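Local coordinates for putative uncharacterized protein (Streptococcus suis, PDB 4XZ7) that acts as a transglutaminase and antiphagocytic virulence factor, this dimeric piece being the part of the longer protein that carries the transglutaminase-like domain, at residues Q368-L373 with E379-G384; N100-L105 with S132-L137. One frame throughout, in Å; residues are numbered along the deposited sequence.

Interaction 1 (Q368-L373 with E379-G384); sequences QKTADL and EKSLVG
Ala371 covers the most surface here: its methyl CB lies 3.6 Å from Gly384 O and 4.0 Å from Ser381 CB, a van der Waals contact with one polar and one apolar partner. Beside it, Thr370 and Val383 meet at about a right angle, Thr370 OG1 coming within 3.3 Å of Val383 CG2. The Thr370 hydroxyl lies between the backbone N and the carbonyl carbon (chi1 72°), a placement that presents it to both this methyl and a bridging water. That water bonds to Thr370 OG1 at 2.8 Å, accepts from Ala371 N and donates to Gly384 O at 3.1 Å; it is the one polar link between the segments.

Gly384 O is therefore gripped twice, because Ser381 OG also donates to it at 2.7 Å, with a C=O...donor angle of 139° and a tilt of 23° from the carbonyl plane. The same serine oxygen accepts a weak bond from Val383 N, so one hydroxyl bridges the 381-384 turn and probably steadies the carbonyl that also receives the water.

Both segments belong to the stretch that follows helix 359-365, joined by five residues that form neither alpha helix nor strand. Thr370 bonds through its backbone to Tyr387, Leu382 packs against helices 188-205 and 264-277, and Leu373 touches Asn276 at the end of helix 264-277.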
loop_
_atom_site.group_PDB
_atom_site.type_symbol
_atom_site.label_atom_id
_atom_site.label_comp_id
_atom_site.label_asym_id
_atom_site.label_seq_id
_atom_site.Cartn_x
_atom_site.Cartn_y
_atom_site.Cartn_z
ATOM N N GLN B 368 -14.955 33.303 16.642
ATOM C CA GLN B 368 -14.760 33.480 15.205
ATOM C C GLN B 368 -16.101 33.469 14.492
ATOM O O GLN B 368 -17.082 32.953 15.037
ATOM C CB GLN B 368 -13.861 32.374 14.626
ATOM C CG GLN B 368 -12.516 32.236 15.323
ATOM C CD GLN B 368 -11.722 33.533 15.315
ATOM O OE1 GLN B 368 -11.481 34.126 14.261
ATOM N NE2 GLN B 368 -11.327 33.988 16.500
ATOM N N LYS B 369 -16.152 34.040 13.289
ATOM C CA LYS B 369 -17.280 33.797 12.396
ATOM C C LYS B 369 -17.274 32.313 12.097
ATOM O O LYS B 369 -16.235 31.780 11.717
ATOM C CB LYS B 369 -17.169 34.598 11.099
ATOM C CG LYS B 369 -17.043 36.112 11.288
ATOM C CD LYS B 369 -17.126 36.847 9.950
ATOM C CE LYS B 369 -16.370 38.171 9.988
ATOM N NZ LYS B 369 -14.920 37.960 10.257
ATOM N N THR B 370 -18.410 31.642 12.259
ATOM C CA THR B 370 -18.436 30.189 12.104
ATOM C C THR B 370 -18.043 29.725 10.690
ATOM O O THR B 370 -17.433 28.663 10.534
ATOM C CB THR B 370 -19.825 29.601 12.462
ATOM O OG1 THR B 370 -20.784 29.936 11.452
ATOM C CG2 THR B 370 -20.291 30.124 13.807
ATOM N N ALA B 371 -18.360 30.517 9.666
ATOM C CA ALA B 371 -18.021 30.112 8.305
ATOM C C ALA B 371 -16.503 30.109 8.098
ATOM O O ALA B 371 -15.969 29.273 7.365
ATOM C CB ALA B 371 -18.683 31.002 7.309
ATOM N N ASP B 372 -15.821 31.045 8.756
ATOM C CA ASP B 372 -14.356 31.058 8.780
ATOM C C ASP B 372 -13.802 29.760 9.349
ATOM O O ASP B 372 -12.773 29.270 8.888
ATOM C CB ASP B 372 -13.830 32.235 9.605
ATOM C CG ASP B 372 -13.967 33.553 8.889
ATOM O OD1 ASP B 372 -14.062 33.526 7.641
ATOM O OD2 ASP B 372 -13.979 34.603 9.576
ATOM N N LEU B 373 -14.488 29.201 10.348
ATOM C CA LEU B 373 -14.033 27.966 10.982
ATOM C C LEU B 373 -13.981 26.798 9.985
ATOM O O LEU B 373 -13.308 25.792 10.222
ATOM C CB LEU B 373 -14.936 27.611 12.166
ATOM C CG LEU B 373 -14.986 28.575 13.359
ATOM C CD1 LEU B 373 -15.777 27.956 14.507
ATOM C CD2 LEU B 373 -13.596 28.984 13.824
ATOM N N GLU B 379 -19.034 28.658 1.605
ATOM C CA GLU B 379 -20.387 28.922 1.152
ATOM C C GLU B 379 -21.358 27.856 1.633
ATOM O O GLU B 379 -22.549 28.114 1.746
ATOM C CB GLU B 379 -20.434 29.020 -0.374
ATOM C CG GLU B 379 -20.767 27.708 -1.072
ATOM C CD GLU B 379 -22.117 27.753 -1.762
ATOM O OE1 GLU B 379 -22.770 26.691 -1.863
ATOM O OE2 GLU B 379 -22.519 28.851 -2.207
ATOM N N LYS B 380 -20.863 26.659 1.932
ATOM C CA LYS B 380 -21.770 25.585 2.316
ATOM C C LYS B 380 -22.279 25.773 3.745
ATOM O O LYS B 380 -23.173 25.049 4.191
ATOM C CB LYS B 380 -21.100 24.219 2.149
ATOM C CG LYS B 380 -21.898 23.286 1.247
ATOM C CD LYS B 380 -22.159 23.935 -0.113
ATOM C CE LYS B 380 -23.408 23.361 -0.776
ATOM N NZ LYS B 380 -23.430 21.869 -0.740
ATOM N N SER B 381 -21.711 26.748 4.453
ATOM C CA SER B 381 -22.257 27.201 5.731
ATOM C C SER B 381 -23.761 27.452 5.619
ATOM O O SER B 381 -24.234 28.011 4.630
ATOM C CB SER B 381 -21.546 28.473 6.199
ATOM O OG SER B 381 -22.225 29.081 7.289
ATOM N N LEU B 382 -24.500 27.015 6.632
ATOM C CA LEU B 382 -25.955 27.084 6.620
ATOM C C LEU B 382 -26.455 28.259 7.427
ATOM O O LEU B 382 -27.659 28.444 7.598
ATOM C CB LEU B 382 -26.547 25.791 7.170
ATOM C CG LEU B 382 -26.106 24.540 6.411
ATOM C CD1 LEU B 382 -25.561 23.508 7.376
ATOM C CD2 LEU B 382 -27.277 23.994 5.617
ATOM N N VAL B 383 -25.517 29.045 7.932
ATOM C CA VAL B 383 -25.848 30.197 8.756
ATOM C C VAL B 383 -25.195 31.454 8.187
ATOM O O VAL B 383 -24.943 32.419 8.909
ATOM C CB VAL B 383 -25.401 29.986 10.222
ATOM C CG1 VAL B 383 -26.223 28.875 10.875
ATOM C CG2 VAL B 383 -23.902 29.661 10.283
ATOM N N GLY B 384 -24.921 31.430 6.887
ATOM C CA GLY B 384 -24.291 32.559 6.232
ATOM C C GLY B 384 -22.819 32.681 6.579
ATOM O O GLY B 384 -22.226 31.776 7.180
HETATM O O HOH W 1 -20.581 32.206 9.831
#

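Interaction 2 (N100-L105 with S132-L137)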
loop_
_atom_site.group_PDB
_atom_site.type_symbol
_atom_site.label_atom_id
_atom_site.label_comp_id
_atom_site.label_asym_id
_atom_site.label_seq_id
_atom_site.Cartn_x
_atom_site.Cartn_y
_atom_site.Cartn_z
ATOM N N ASN B 100 13.176 -17.816 -28.641
ATOM C CA ASN B 100 14.065 -16.735 -28.250
ATOM C C ASN B 100 13.505 -16.006 -27.035
ATOM O O ASN B 100 14.219 -15.715 -26.077
ATOM C CB ASN B 100 14.266 -15.751 -29.397
ATOM C CG ASN B 100 15.006 -16.361 -30.564
ATOM O OD1 ASN B 100 15.782 -17.305 -30.398
ATOM N ND2 ASN B 100 14.773 -15.821 -31.757
ATOM N N GLN B 101 12.209 -15.736 -27.077
ATOM C CA GLN B 101 11.558 -14.913 -26.072
ATOM C C GLN B 101 11.478 -15.581 -24.685
ATOM O O GLN B 101 11.512 -14.903 -23.658
ATOM C CB GLN B 101 10.161 -14.551 -26.567
ATOM C CG GLN B 101 9.683 -13.205 -26.124
ATOM C CD GLN B 101 10.053 -12.126 -27.096
ATOM O OE1 GLN B 101 10.073 -10.951 -26.751
ATOM N NE2 GLN B 101 10.339 -12.515 -28.332
ATOM N N MET B 102 11.365 -16.905 -24.666
ATOM C CA MET B 102 11.222 -17.667 -23.428
ATOM C C MET B 102 12.540 -18.287 -22.927
ATOM O O MET B 102 12.535 -19.096 -21.991
ATOM C CB MET B 102 10.180 -18.786 -23.616
ATOM C CG MET B 102 8.806 -18.311 -24.059
ATOM S SD MET B 102 8.171 -17.013 -22.989
ATOM C CE MET B 102 8.175 -17.868 -21.419
ATOM N N ARG B 103 13.662 -17.922 -23.543
ATOM C CA ARG B 103 14.944 -18.539 -23.185
ATOM C C ARG B 103 15.346 -18.257 -21.737
ATOM O O ARG B 103 15.863 -19.117 -21.027
ATOM C CB ARG B 103 16.056 -18.056 -24.124
ATOM C CG ARG B 103 17.286 -18.943 -24.097
ATOM C CD ARG B 103 18.352 -18.467 -25.076
ATOM N NE ARG B 103 17.784 -18.070 -26.363
ATOM C CZ ARG B 103 17.346 -18.919 -27.290
ATOM N NH1 ARG B 103 16.851 -18.454 -28.431
ATOM N NH2 ARG B 103 17.392 -20.230 -27.083
ATOM N N GLU B 104 15.096 -17.031 -21.315
ATOM C CA GLU B 104 15.478 -16.580 -19.994
ATOM C C GLU B 104 14.230 -15.996 -19.363
ATOM O O GLU B 104 13.446 -15.345 -20.046
ATOM C CB GLU B 104 16.619 -15.549 -20.091
ATOM C CG GLU B 104 16.899 -14.711 -18.839
ATOM C CD GLU B 104 18.200 -13.894 -18.950
ATOM O OE1 GLU B 104 18.273 -12.772 -18.387
ATOM O OE2 GLU B 104 19.157 -14.385 -19.595
ATOM N N LEU B 105 14.020 -16.259 -18.080
ATOM C CA LEU B 105 12.923 -15.620 -17.365
ATOM C C LEU B 105 12.999 -14.114 -17.577
ATOM O O LEU B 105 14.078 -13.529 -17.510
ATOM C CB LEU B 105 12.976 -15.928 -15.872
ATOM C CG LEU B 105 12.790 -17.346 -15.350
ATOM C CD1 LEU B 105 12.626 -17.239 -13.842
ATOM C CD2 LEU B 105 11.575 -18.022 -15.968
ATOM N N SER B 132 2.566 -27.296 -15.951
ATOM C CA SER B 132 2.425 -27.302 -14.504
ATOM C C SER B 132 3.774 -27.495 -13.798
ATOM O O SER B 132 3.956 -27.026 -12.679
ATOM C CB SER B 132 1.444 -28.398 -14.090
ATOM O OG SER B 132 1.864 -29.641 -14.633
ATOM N N ASN B 133 4.726 -28.174 -14.443
ATOM C CA ASN B 133 6.051 -28.372 -13.830
ATOM C C ASN B 133 6.794 -27.040 -13.697
ATOM O O ASN B 133 7.382 -26.727 -12.640
ATOM C CB ASN B 133 6.914 -29.356 -14.636
ATOM C CG ASN B 133 6.408 -30.807 -14.563
ATOM O OD1 ASN B 133 5.694 -31.189 -13.635
ATOM N ND2 ASN B 133 6.790 -31.620 -15.556
ATOM N N LYS B 134 6.780 -26.264 -14.777
ATOM C CA LYS B 134 7.467 -24.982 -14.774
ATOM C C LYS B 134 6.781 -24.034 -13.792
ATOM O O LYS B 134 7.445 -23.283 -13.083
ATOM C CB LYS B 134 7.520 -24.343 -16.178
ATOM C CG LYS B 134 8.246 -22.994 -16.136
ATOM C CD LYS B 134 8.556 -22.359 -17.477
ATOM C CE LYS B 134 9.401 -21.092 -17.249
ATOM N NZ LYS B 134 9.568 -20.152 -18.420
ATOM N N ARG B 135 5.457 -24.057 -13.756
ATOM C CA ARG B 135 4.734 -23.193 -12.824
ATOM C C ARG B 135 4.995 -23.606 -11.365
ATOM O O ARG B 135 5.051 -22.771 -10.471
ATOM C CB ARG B 135 3.243 -23.211 -13.142
ATOM C CG ARG B 135 2.948 -22.547 -14.479
ATOM C CD ARG B 135 1.484 -22.680 -14.898
ATOM N NE ARG B 135 1.259 -21.972 -16.158
ATOM C CZ ARG B 135 1.118 -20.651 -16.262
ATOM N NH1 ARG B 135 1.181 -19.874 -15.179
ATOM N NH2 ARG B 135 0.928 -20.102 -17.455
ATOM N N GLN B 136 5.172 -24.903 -11.135
ATOM C CA GLN B 136 5.500 -25.381 -9.808
ATOM C C GLN B 136 6.885 -24.850 -9.398
ATOM O O GLN B 136 7.074 -24.428 -8.251
ATOM C CB GLN B 136 5.462 -26.910 -9.761
ATOM C CG GLN B 136 5.410 -27.489 -8.367
ATOM C CD GLN B 136 4.089 -27.237 -7.675
ATOM O OE1 GLN B 136 3.083 -27.898 -7.971
ATOM N NE2 GLN B 136 4.082 -26.306 -6.731
ATOM N N LEU B 137 7.837 -24.853 -10.330
ATOM C CA LEU B 137 9.160 -24.330 -10.021
ATOM C C LEU B 137 9.140 -22.800 -9.789
ATOM O O LEU B 137 9.869 -22.268 -8.925
ATOM C CB LEU B 137 10.142 -24.694 -11.140
ATOM C CG LEU B 137 10.526 -26.172 -11.212
ATOM C CD1 LEU B 137 11.293 -26.458 -12.507
ATOM C CD2 LEU B 137 11.377 -26.546 -10.005
#
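This is a small side-chain contact in which one lysine reaches from a helix to a loop: Lys134, near the start of helix 132-140, meets Met102 and Leu105, which lie just beyond helix 95-101 and lead into strand 106-107. Only 111 Å² is buried in total, and the backbones stay well apart, with 11.1 Å between Leu105 CA and Lys134 CA at their nearest.

The lysine spans that gap because its whole chain is stretched out: CG stands anti to the backbone N (chi1 180°) and the later torsions are all near trans. Its far end then enters between two methyl groups. Lys134 NZ is 3.8 Å from Leu105 CD2 and 4.0 Å from Met102 CE, while those two methyls are 6.4 Å apart, which places the nitrogen between them. Leu105 and Lys134 run past one another in opposite directions, bringing Lys134 CE to 4.0 Å from Leu105 CD2 as well. Met102 approaches at a slant, its chain folded at chi2 and chi3 so that CE, rather than the sulfur, makes the touch.

Around this, Met102 also rests on His161 and Leu163 of strand 157-167, and Leu105 packs on Phe376 of the second subunit, so the contact borders the dimer interface.

Chemically, the loop offers the lysine methyl surface and no polar bond: the nearby carbonyl Met102 O remains 4.8 Å from Lys134 NZ. The amino end is met here by methyl groups, without a hydrogen bond or salt bridge between the two segments, so the contact is one of dispersion and shape.

How the interactions relate
Within one chain the two interactions lie far apart, on opposite sides of its centre: their own centres are 64 Å apart and their nearest atoms about 51 Å, and interaction 2 closes along the sequence before interaction 1 opens. The dimer relates them differently. Leu373 of 368-373 packs on Leu137 of the second subunit, a residue of the helical segment in interaction 2, and Leu105 packs on Phe376 of the second subunit, which lies between the segments of interaction 1. Each region thus meets its distant counterpart across the subunit interface. Neither contact includes a bound ligand, and both regions border the subunit interface.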